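Local atomic coordinates of superantigen-like protein SSL8 (Staphylococcus aureus, PDB entry 3R2T), a protein that is of unknown function but belongs to the staphylococcal/streptococcal toxin family as a superantigen-like protein with OB-fold and beta-grasp domains. Residues P70-T75 / Q97-F102; V89-Q94 / D130-S135; D165-D170 / K195-Y200. One frame throughout, in Å; residues are numbered along the deposited sequence. Where two conformers were deposited one is given.

Contact 1: P70-T75 / Q97-F102; sequences PSYELT and QKFQVF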
loop_
_atom_site.group_PDB
_atom_site.type_symbol
_atom_site.label_atom_id
_atom_site.label_comp_id
_atom_site.label_asym_id
_atom_site.label_seq_id
_atom_site.Cartn_x
_atom_site.Cartn_y
_atom_site.Cartn_z
ATOM N N PRO A 70 -13.584 9.317 -7.542
ATOM C CA PRO A 70 -13.718 10.260 -6.437
ATOM C C PRO A 70 -12.415 10.872 -5.944
ATOM O O PRO A 70 -11.371 10.260 -6.061
ATOM C CB PRO A 70 -14.334 9.405 -5.312
ATOM C CG PRO A 70 -14.435 7.992 -5.840
ATOM C CD PRO A 70 -13.649 7.916 -7.087
ATOM N N SER A 71 -12.503 12.107 -5.451
ATOM C CA SER A 71 -11.383 12.817 -4.845
ATOM C C SER A 71 -11.992 13.541 -3.663
ATOM O O SER A 71 -13.211 13.671 -3.593
ATOM C CB SER A 71 -10.713 13.808 -5.804
ATOM O OG SER A 71 -11.603 14.828 -6.207
ATOM N N TYR A 72 -11.162 14.023 -2.745
ATOM C CA TYR A 72 -11.657 14.700 -1.554
ATOM C C TYR A 72 -10.718 15.805 -1.131
ATOM O O TYR A 72 -9.512 15.636 -1.195
ATOM C CB TYR A 72 -11.743 13.700 -0.396
ATOM C CG TYR A 72 -12.571 12.450 -0.679
ATOM C CD1 TYR A 72 -13.875 12.328 -0.222
ATOM C CD2 TYR A 72 -12.033 11.387 -1.396
ATOM C CE1 TYR A 72 -14.633 11.160 -0.484
ATOM C CE2 TYR A 72 -12.770 10.233 -1.653
ATOM C CZ TYR A 72 -14.056 10.127 -1.205
ATOM O OH TYR A 72 -14.758 8.975 -1.483
ATOM N N GLU A 73 -11.273 16.921 -0.679
ATOM C CA GLU A 73 -10.490 18.050 -0.202
ATOM C C GLU A 73 -10.760 18.259 1.286
ATOM O O GLU A 73 -11.851 18.635 1.680
ATOM C CB GLU A 73 -10.837 19.318 -0.969
ATOM C CG GLU A 73 -10.507 19.258 -2.452
ATOM C CD GLU A 73 -10.977 20.482 -3.195
ATOM O OE1 GLU A 73 -11.108 21.556 -2.564
ATOM O OE2 GLU A 73 -11.222 20.369 -4.415
ATOM N N LEU A 74 -9.738 18.021 2.096
ATOM C CA LEU A 74 -9.828 18.150 3.533
ATOM C C LEU A 74 -9.045 19.396 3.921
ATOM O O LEU A 74 -7.994 19.672 3.341
ATOM C CB LEU A 74 -9.260 16.886 4.144
ATOM C CG LEU A 74 -9.963 15.722 3.410
ATOM C CD1 LEU A 74 -9.234 14.413 3.518
ATOM C CD2 LEU A 74 -11.426 15.623 3.843
ATOM N N THR A 75 -9.552 20.157 4.884
ATOM C CA THR A 75 -8.900 21.405 5.250
ATOM C C THR A 75 -8.701 21.590 6.747
ATOM O O THR A 75 -9.490 21.102 7.546
ATOM C CB THR A 75 -9.718 22.603 4.711
ATOM O OG1 THR A 75 -9.978 22.410 3.308
ATOM C CG2 THR A 75 -8.969 23.915 4.906
ATOM N N GLN A 97 -16.102 10.829 6.777
ATOM C CA GLN A 97 -15.155 9.912 6.140
ATOM C C GLN A 97 -13.876 9.758 6.956
ATOM O O GLN A 97 -13.435 10.689 7.630
ATOM C CB GLN A 97 -14.806 10.364 4.713
ATOM C CG GLN A 97 -15.813 9.942 3.654
ATOM C CD GLN A 97 -15.859 8.418 3.456
ATOM O OE1 GLN A 97 -14.992 7.671 3.950
ATOM N NE2 GLN A 97 -16.873 7.953 2.730
ATOM N N LYS A 98 -13.290 8.565 6.863
ATOM C CA LYS A 98 -12.054 8.206 7.563
ATOM C C LYS A 98 -10.936 8.102 6.530
ATOM O O LYS A 98 -11.127 7.499 5.480
ATOM C CB LYS A 98 -12.221 6.843 8.251
ATOM C CG LYS A 98 -13.438 6.708 9.174
ATOM C CD LYS A 98 -13.551 5.269 9.694
ATOM C CE LYS A 98 -14.864 4.982 10.437
ATOM N NZ LYS A 98 -15.036 5.783 11.676
ATOM N N PHE A 99 -9.771 8.668 6.834
ATOM C CA PHE A 99 -8.644 8.648 5.908
ATOM C C PHE A 99 -7.352 8.130 6.500
ATOM O O PHE A 99 -7.142 8.181 7.710
ATOM C CB PHE A 99 -8.358 10.059 5.394
ATOM C CG PHE A 99 -9.453 10.634 4.564
ATOM C CD1 PHE A 99 -9.501 10.391 3.204
ATOM C CD2 PHE A 99 -10.435 11.421 5.136
ATOM C CE1 PHE A 99 -10.502 10.920 2.433
ATOM C CE2 PHE A 99 -11.434 11.962 4.359
ATOM C CZ PHE A 99 -11.469 11.710 3.010
ATOM N N GLN A 100 -6.488 7.662 5.601
ATOM C CA GLN A 100 -5.159 7.169 5.938
ATOM C C GLN A 100 -4.234 7.541 4.792
ATOM O O GLN A 100 -4.257 6.924 3.734
ATOM C CB GLN A 100 -5.161 5.666 6.169
ATOM C CG GLN A 100 -3.793 5.112 6.525
ATOM C CD GLN A 100 -3.875 3.736 7.144
ATOM O OE1 GLN A 100 -4.740 3.482 7.983
ATOM N NE2 GLN A 100 -2.964 2.849 6.759
ATOM N N VAL A 101 -3.419 8.554 5.038
ATOM C CA VAL A 101 -2.521 9.107 4.056
ATOM C C VAL A 101 -1.123 8.590 4.213
ATOM O O VAL A 101 -0.457 8.823 5.235
ATOM C CB VAL A 101 -2.471 10.634 4.187
ATOM C CG1 VAL A 101 -1.532 11.232 3.138
ATOM C CG2 VAL A 101 -3.892 11.200 4.069
ATOM N N PHE A 102 -0.669 7.906 3.171
ATOM C CA PHE A 102 0.657 7.337 3.157
ATOM C C PHE A 102 1.646 8.398 2.704
ATOM O O PHE A 102 1.514 8.947 1.607
ATOM C CB PHE A 102 0.687 6.138 2.225
ATOM C CG PHE A 102 -0.065 4.937 2.756
ATOM C CD1 PHE A 102 0.620 3.829 3.202
ATOM C CD2 PHE A 102 -1.454 4.933 2.841
ATOM C CE1 PHE A 102 -0.065 2.712 3.694
ATOM C CE2 PHE A 102 -2.138 3.831 3.337
ATOM C CZ PHE A 102 -1.441 2.718 3.762
#

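Contact 2: V89-Q94 / D130-S135; sequences VLLFNQ and DGRIFS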
loop_
_atom_site.group_PDB
_atom_site.type_symbol
_atom_site.label_atom_id
_atom_site.label_comp_id
_atom_site.label_asym_id
_atom_site.label_seq_id
_atom_site.Cartn_x
_atom_site.Cartn_y
_atom_site.Cartn_z
ATOM N N VAL A 89 2.183 6.883 8.037
ATOM C CA VAL A 89 0.898 7.355 7.596
ATOM C C VAL A 89 0.277 8.344 8.572
ATOM O O VAL A 89 0.717 8.468 9.731
ATOM C CB VAL A 89 -0.096 6.164 7.427
ATOM C CG1 VAL A 89 0.495 5.080 6.499
ATOM C CG2 VAL A 89 -0.458 5.560 8.787
ATOM N N LEU A 90 -0.734 9.058 8.071
ATOM C CA LEU A 90 -1.524 10.003 8.837
ATOM C C LEU A 90 -2.969 9.553 8.746
ATOM O O LEU A 90 -3.480 9.309 7.652
ATOM C CB LEU A 90 -1.452 11.397 8.245
ATOM C CG LEU A 90 -0.152 12.183 8.253
ATOM C CD1 LEU A 90 -0.317 13.436 7.400
ATOM C CD2 LEU A 90 0.243 12.536 9.664
ATOM N N LEU A 91 -3.624 9.435 9.890
ATOM C CA LEU A 91 -5.029 9.066 9.942
ATOM C C LEU A 91 -5.853 10.247 10.434
ATOM O O LEU A 91 -5.367 11.080 11.190
ATOM C CB LEU A 91 -5.267 7.888 10.896
ATOM C CG LEU A 91 -4.814 6.473 10.525
ATOM C CD1 LEU A 91 -3.345 6.414 10.183
ATOM C CD2 LEU A 91 -5.140 5.510 11.674
ATOM N N PHE A 92 -7.092 10.334 9.973
ATOM C CA PHE A 92 -8.009 11.356 10.465
ATOM C C PHE A 92 -9.397 11.094 9.939
ATOM O O PHE A 92 -9.582 10.261 9.039
ATOM C CB PHE A 92 -7.537 12.786 10.191
ATOM C CG PHE A 92 -7.225 13.057 8.770
ATOM C CD1 PHE A 92 -8.217 13.476 7.903
ATOM C CD2 PHE A 92 -5.932 12.913 8.298
ATOM C CE1 PHE A 92 -7.926 13.743 6.587
ATOM C CE2 PHE A 92 -5.632 13.160 6.996
ATOM C CZ PHE A 92 -6.631 13.578 6.128
ATOM N N ASN A 93 -10.361 11.790 10.539
ATOM C CA ASN A 93 -11.769 11.650 10.212
ATOM C C ASN A 93 -12.483 12.974 9.955
ATOM O O ASN A 93 -13.359 13.364 10.739
ATOM C CB ASN A 93 -12.505 10.946 11.366
ATOM C CG ASN A 93 -12.029 9.523 11.600
ATOM O OD1 ASN A 93 -11.297 8.952 10.796
ATOM N ND2 ASN A 93 -12.464 8.936 12.711
ATOM N N GLN A 94 -12.129 13.675 8.885
ATOM C CA GLN A 94 -12.840 14.908 8.557
ATOM C C GLN A 94 -14.110 14.512 7.790
ATOM O O GLN A 94 -14.117 13.508 7.077
ATOM C CB GLN A 94 -11.970 15.901 7.774
ATOM C CG GLN A 94 -12.717 17.213 7.426
ATOM C CD GLN A 94 -11.794 18.354 6.996
ATOM O OE1 GLN A 94 -12.015 18.998 5.965
ATOM N NE2 GLN A 94 -10.752 18.600 7.786
ATOM N N ASP A 130 -13.371 -1.256 6.789
ATOM C CA ASP A 130 -14.155 -0.347 7.655
ATOM C C ASP A 130 -14.406 1.038 7.047
ATOM O O ASP A 130 -14.813 1.977 7.740
ATOM C CB ASP A 130 -13.635 -0.295 9.111
ATOM C CG ASP A 130 -12.133 -0.042 9.224
ATOM O OD1 ASP A 130 -11.555 -0.541 10.217
ATOM O OD2 ASP A 130 -11.531 0.618 8.348
ATOM N N GLY A 131 -14.186 1.139 5.734
ATOM C CA GLY A 131 -14.437 2.356 4.990
ATOM C C GLY A 131 -13.330 3.389 4.967
ATOM O O GLY A 131 -13.516 4.451 4.394
ATOM N N ARG A 132 -12.182 3.086 5.577
ATOM C CA ARG A 132 -11.071 4.040 5.598
ATOM C C ARG A 132 -10.392 4.082 4.217
ATOM O O ARG A 132 -10.036 3.070 3.635
ATOM C CB ARG A 132 -10.086 3.737 6.736
ATOM C CG ARG A 132 -9.018 4.818 6.945
ATOM C CD ARG A 132 -8.169 4.571 8.199
ATOM N NE ARG A 132 -8.949 4.613 9.439
ATOM C CZ ARG A 132 -9.269 5.724 10.110
ATOM N NH1 ARG A 132 -8.898 6.932 9.679
ATOM N NH2 ARG A 132 -9.978 5.634 11.221
ATOM N N ILE A 133 -10.225 5.293 3.721
ATOM C CA ILE A 133 -9.683 5.558 2.404
ATOM C C ILE A 133 -8.169 5.715 2.410
ATOM O O ILE A 133 -7.639 6.637 3.027
ATOM C CB ILE A 133 -10.328 6.855 1.861
ATOM C CG1 ILE A 133 -11.861 6.679 1.801
ATOM C CG2 ILE A 133 -9.770 7.193 0.512
ATOM C CD1 ILE A 133 -12.656 7.984 1.593
ATOM N N PHE A 134 -7.489 4.816 1.706
ATOM C CA PHE A 134 -6.029 4.836 1.597
ATOM C C PHE A 134 -5.605 5.741 0.451
ATOM O O PHE A 134 -5.934 5.477 -0.701
ATOM C CB PHE A 134 -5.506 3.420 1.336
ATOM C CG PHE A 134 -5.448 2.531 2.563
ATOM C CD1 PHE A 134 -6.402 2.606 3.565
ATOM C CD2 PHE A 134 -4.480 1.544 2.651
ATOM C CE1 PHE A 134 -6.347 1.758 4.676
ATOM C CE2 PHE A 134 -4.419 0.681 3.750
ATOM C CZ PHE A 134 -5.358 0.791 4.767
ATOM N N SER A 135 -4.849 6.781 0.766
ATOM C CA SER A 135 -4.382 7.724 -0.233
ATOM C C SER A 135 -2.910 8.058 0.009
ATOM O O SER A 135 -2.389 7.850 1.123
ATOM C CB SER A 135 -5.230 8.995 -0.195
ATOM O OG SER A 135 -4.888 9.890 -1.242
#

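Contact 3: D165-D170 / K195-Y200; sequences DGFSID and KKYKLY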
loop_
_atom_site.group_PDB
_atom_site.type_symbol
_atom_site.label_atom_id
_atom_site.label_comp_id
_atom_site.label_asym_id
_atom_site.label_seq_id
_atom_site.Cartn_x
_atom_site.Cartn_y
_atom_site.Cartn_z
ATOM N N ASP A 165 -6.461 17.817 -37.830
ATOM C CA ASP A 165 -7.302 17.470 -36.682
ATOM C C ASP A 165 -6.650 17.992 -35.411
ATOM O O ASP A 165 -6.512 17.269 -34.427
ATOM C CB ASP A 165 -7.557 15.960 -36.585
ATOM C CG ASP A 165 -8.567 15.606 -35.477
ATOM O OD1 ASP A 165 -9.106 14.474 -35.483
ATOM O OD2 ASP A 165 -8.841 16.471 -34.611
ATOM N N GLY A 166 -6.248 19.256 -35.440
ATOM C CA GLY A 166 -5.603 19.873 -34.296
ATOM C C GLY A 166 -6.431 20.982 -33.698
ATOM O O GLY A 166 -7.484 21.318 -34.207
ATOM N N PHE A 167 -5.951 21.538 -32.595
ATOM C CA PHE A 167 -6.634 22.625 -31.923
ATOM C C PHE A 167 -5.790 23.256 -30.839
ATOM O O PHE A 167 -4.808 22.695 -30.384
ATOM C CB PHE A 167 -7.984 22.183 -31.322
ATOM C CG PHE A 167 -7.899 21.019 -30.355
ATOM C CD1 PHE A 167 -8.349 19.756 -30.731
ATOM C CD2 PHE A 167 -7.390 21.186 -29.077
ATOM C CE1 PHE A 167 -8.294 18.678 -29.850
ATOM C CE2 PHE A 167 -7.320 20.113 -28.187
ATOM C CZ PHE A 167 -7.773 18.852 -28.581
ATOM N N SER A 168 -6.215 24.435 -30.431
ATOM C CA SER A 168 -5.578 25.198 -29.377
ATOM C C SER A 168 -6.706 25.911 -28.635
ATOM O O SER A 168 -7.311 26.831 -29.182
ATOM C CB SER A 168 -4.598 26.200 -29.960
ATOM O OG SER A 168 -4.045 26.954 -28.909
ATOM N N ILE A 169 -6.978 25.466 -27.403
ATOM C CA ILE A 169 -8.091 25.969 -26.592
ATOM C C ILE A 169 -7.707 26.447 -25.178
ATOM O O ILE A 169 -7.085 25.705 -24.409
ATOM C CB ILE A 169 -9.184 24.849 -26.449
ATOM C CG1 ILE A 169 -9.583 24.310 -27.837
ATOM C CG2 ILE A 169 -10.413 25.356 -25.674
ATOM C CD1 ILE A 169 -10.806 23.336 -27.848
ATOM N N ASP A 170 -8.096 27.684 -24.846
ATOM C CA ASP A 170 -7.859 28.250 -23.512
ATOM C C ASP A 170 -8.946 27.767 -22.600
ATOM O O ASP A 170 -10.110 28.014 -22.859
ATOM C CB ASP A 170 -7.914 29.774 -23.511
ATOM C CG ASP A 170 -6.751 30.391 -24.212
ATOM O OD1 ASP A 170 -5.819 29.640 -24.558
ATOM O OD2 ASP A 170 -6.757 31.632 -24.405
ATOM N N LYS A 195 -13.285 14.614 -19.096
ATOM C CA LYS A 195 -14.652 15.079 -19.329
ATOM C C LYS A 195 -14.811 15.968 -20.569
ATOM O O LYS A 195 -15.802 15.844 -21.278
ATOM C CB LYS A 195 -15.209 15.748 -18.058
ATOM C CG LYS A 195 -14.611 17.082 -17.702
ATOM C CD LYS A 195 -14.762 17.370 -16.200
ATOM C CE LYS A 195 -14.123 18.718 -15.800
ATOM N NZ LYS A 195 -13.718 18.750 -14.359
ATOM N N LYS A 196 -13.839 16.835 -20.850
ATOM C CA LYS A 196 -13.934 17.721 -22.024
ATOM C C LYS A 196 -13.166 17.352 -23.297
ATOM O O LYS A 196 -13.499 17.858 -24.366
ATOM C CB LYS A 196 -13.496 19.113 -21.604
ATOM C CG LYS A 196 -14.257 19.602 -20.395
ATOM C CD LYS A 196 -13.864 20.996 -19.945
ATOM C CE LYS A 196 -14.247 22.049 -20.953
ATOM N NZ LYS A 196 -14.113 23.414 -20.367
ATOM N N TYR A 197 -12.139 16.508 -23.189
ATOM C CA TYR A 197 -11.334 16.114 -24.354
ATOM C C TYR A 197 -11.287 14.597 -24.569
ATOM O O TYR A 197 -10.495 14.102 -25.351
ATOM C CB TYR A 197 -9.922 16.690 -24.220
ATOM C CG TYR A 197 -9.928 18.198 -24.236
ATOM C CD1 TYR A 197 -9.859 18.889 -25.430
ATOM C CD2 TYR A 197 -10.058 18.926 -23.065
ATOM C CE1 TYR A 197 -9.889 20.262 -25.462
ATOM C CE2 TYR A 197 -10.096 20.311 -23.082
ATOM C CZ TYR A 197 -10.005 20.975 -24.288
ATOM O OH TYR A 197 -10.035 22.349 -24.338
ATOM N N LYS A 198 -12.160 13.872 -23.877
ATOM C CA LYS A 198 -12.236 12.409 -23.979
ATOM C C LYS A 198 -10.875 11.705 -23.780
ATOM O O LYS A 198 -10.540 10.748 -24.478
ATOM C CB LYS A 198 -12.916 12.008 -25.291
ATOM C CG LYS A 198 -14.313 12.657 -25.432
ATOM C CD LYS A 198 -15.128 12.190 -26.650
ATOM C CE LYS A 198 -15.569 10.729 -26.533
ATOM N NZ LYS A 198 -16.502 10.330 -27.637
ATOM N N LEU A 199 -10.098 12.186 -22.814
ATOM C CA LEU A 199 -8.831 11.563 -22.508
ATOM C C LEU A 199 -9.137 10.161 -21.996
ATOM O O LEU A 199 -10.083 9.963 -21.225
ATOM C CB LEU A 199 -8.065 12.350 -21.436
ATOM C CG LEU A 199 -6.720 11.741 -21.021
ATOM C CD1 LEU A 199 -5.743 11.715 -22.203
ATOM C CD2 LEU A 199 -6.112 12.483 -19.811
ATOM N N TYR A 200 -8.325 9.205 -22.436
ATOM C CA TYR A 200 -8.443 7.794 -22.068
ATOM C C TYR A 200 -9.750 7.154 -22.552
ATOM O O TYR A 200 -10.178 6.152 -21.992
ATOM C CB TYR A 200 -8.282 7.558 -20.547
ATOM C CG TYR A 200 -7.062 8.183 -19.917
ATOM C CD1 TYR A 200 -5.791 7.918 -20.407
ATOM C CD2 TYR A 200 -7.177 8.998 -18.801
ATOM C CE1 TYR A 200 -4.662 8.486 -19.830
ATOM C CE2 TYR A 200 -6.048 9.572 -18.202
ATOM C CZ TYR A 200 -4.792 9.304 -18.726
ATOM O OH TYR A 200 -3.665 9.859 -18.153
#

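Contact 1: P70-T75 / Q97-F102
The backbone oxygen of Phe99, whose ring meets both Tyr72 and Leu74, takes two hydrogen bonds: one from the backbone N of Phe92 on the neighbouring strand and one from NH1 of Arg132. With its main chain held in this way, Phe99 projects its ring across to strand 72-79. CG of Phe99 lies anti to its own carbonyl carbon (chi1 -65°), which carries the ring toward Tyr72 and Leu74. Leu74 comes from the opposite direction and sets CD1 over the middle of one ring face, 3.5 Å from the centroid of Phe99 and 15° off the normal, a well-aligned CH-pi contact. Both segments belong to the OB-fold domain, a small beta-barrel; they are not paired strands, and the two buried residues Leu74 and Phe99 meet through side chains alone. Tyr72 completes the cluster with a T-shaped stack in which the CZ-CE1 edge of Phe99 points at the tyrosine face, the planes 74° apart and CZ of Phe99 3.9 Å from CG of Tyr72. Ile133 packs against both rings, and Phe92 meets the Phe99 ring. At the margin, CG of Gln97 approaches CE1 of Tyr72 obliquely at 4.5 Å.

Contact 2: V89-Q94 / D130-S135
Strands 87-92 and 133-141 run antiparallel but are not neighbours in the sheet: strand 99-102 lies between them, so the nearest CA atoms, those of Asn93 and Arg132, stay 8.9 Å apart and the gap is crossed by side chains. Gly131, with a positive phi, turns the chain into Arg132, whose backbone N is hydrogen-bonded to OD1 of Asp128. Arg132 carries the contact. Its chain leaves the backbone extended, with CG opposite the backbone N (chi1 -171°), and then bends at chi3, laying the guanidinium over the intervening strand. The firm polar partner of NH1 is the carbonyl oxygen of Phe99 on that strand. Across the contact the same nitrogen makes a weak hydrogen bond to OD1 of Asn93, 3.3 Å long and bent to 136° at the hydrogen. The amide and guanidinium planes lie 24° apart, although the two side chains cross at about a right angle. O of Phe92 lies near the guanidinium plane at its edge, 3.5 Å from NH1 of Arg132. This oxygen and OD1 of Asn93 are only 2.8 Å apart, and the positive charge beside these two acceptors probably eases their repulsion. CG of Leu91 sits over one guanidinium face, while its CB makes the nearest approach, 3.9 Å from NH1 of Arg132. Such a long side chain, spanning a middle strand to reach the end of the next but one, joins three adjacent strands of the sheet at the surface of the OB-fold barrel.

Contact 3: D165-D170 / K195-Y200
Strand 167-171 passes the C-terminal end of helix 182-197, with the CA atoms of Ile169 and Tyr197 10.6 Å apart, just before Lys198 leaves helical geometry with a positive phi. Tyr197 fills this distance with its ring, reaching Phe167 and Ile169, two residues on the same side of the strand. Phe167 holds CG between its backbone N and carbonyl carbon (chi1 56°), and from there its CE2-CZ side meets the CD1-CE1 side of the tyrosine. The closest pair is CE2 of Phe167 and CE1 of Tyr197 at 3.7 Å. The ring planes are 29° apart, but the centroids are displaced to 5.6 Å, with little overlap. Ile169 packs round the far end of the tyrosine: its CG2 lies 3.3 Å from OH of Tyr197, and its CD1 lies near the ring plane, 4.0 Å from CE1 of Tyr197. OH of Tyr197 is hydrogen-bonded to OE2 of Glu171, whose OE1 forms a salt bridge with NZ of Lys196, so one carboxylate binds two successive residues. In the beta-grasp domain this places the C-terminal part of helix 182-197 against an edge strand, 167-171, of the five-stranded mixed sheet, where Tyr197 also touches Val158 on strand 156-160.

Overall arrangement
From the N terminus, helix 57-68 leads into strand 72-79, where contact 1 opens; 97-102 closes it, joining strands 72-79 and 99-102. Contact 2 starts within that loop, at 89-94, and closes beyond it at 130-135, so the two cross; it joins 87-92 to the start of 133-141, all in the OB-fold domain. Strand 99-102, part of contact 1, runs between the two segments of contact 2: Val101 N is probably hydrogen-bonded to Leu90 O, and Phe102 N to Ser135 O. Contact 3 follows in series, its centre about 29 Å from that of contact 1. It opens on strand 167-171 and closes at 195-200 after strand 179-181 and helix 182-197, tying the helix end to an edge strand of the beta-grasp sheet.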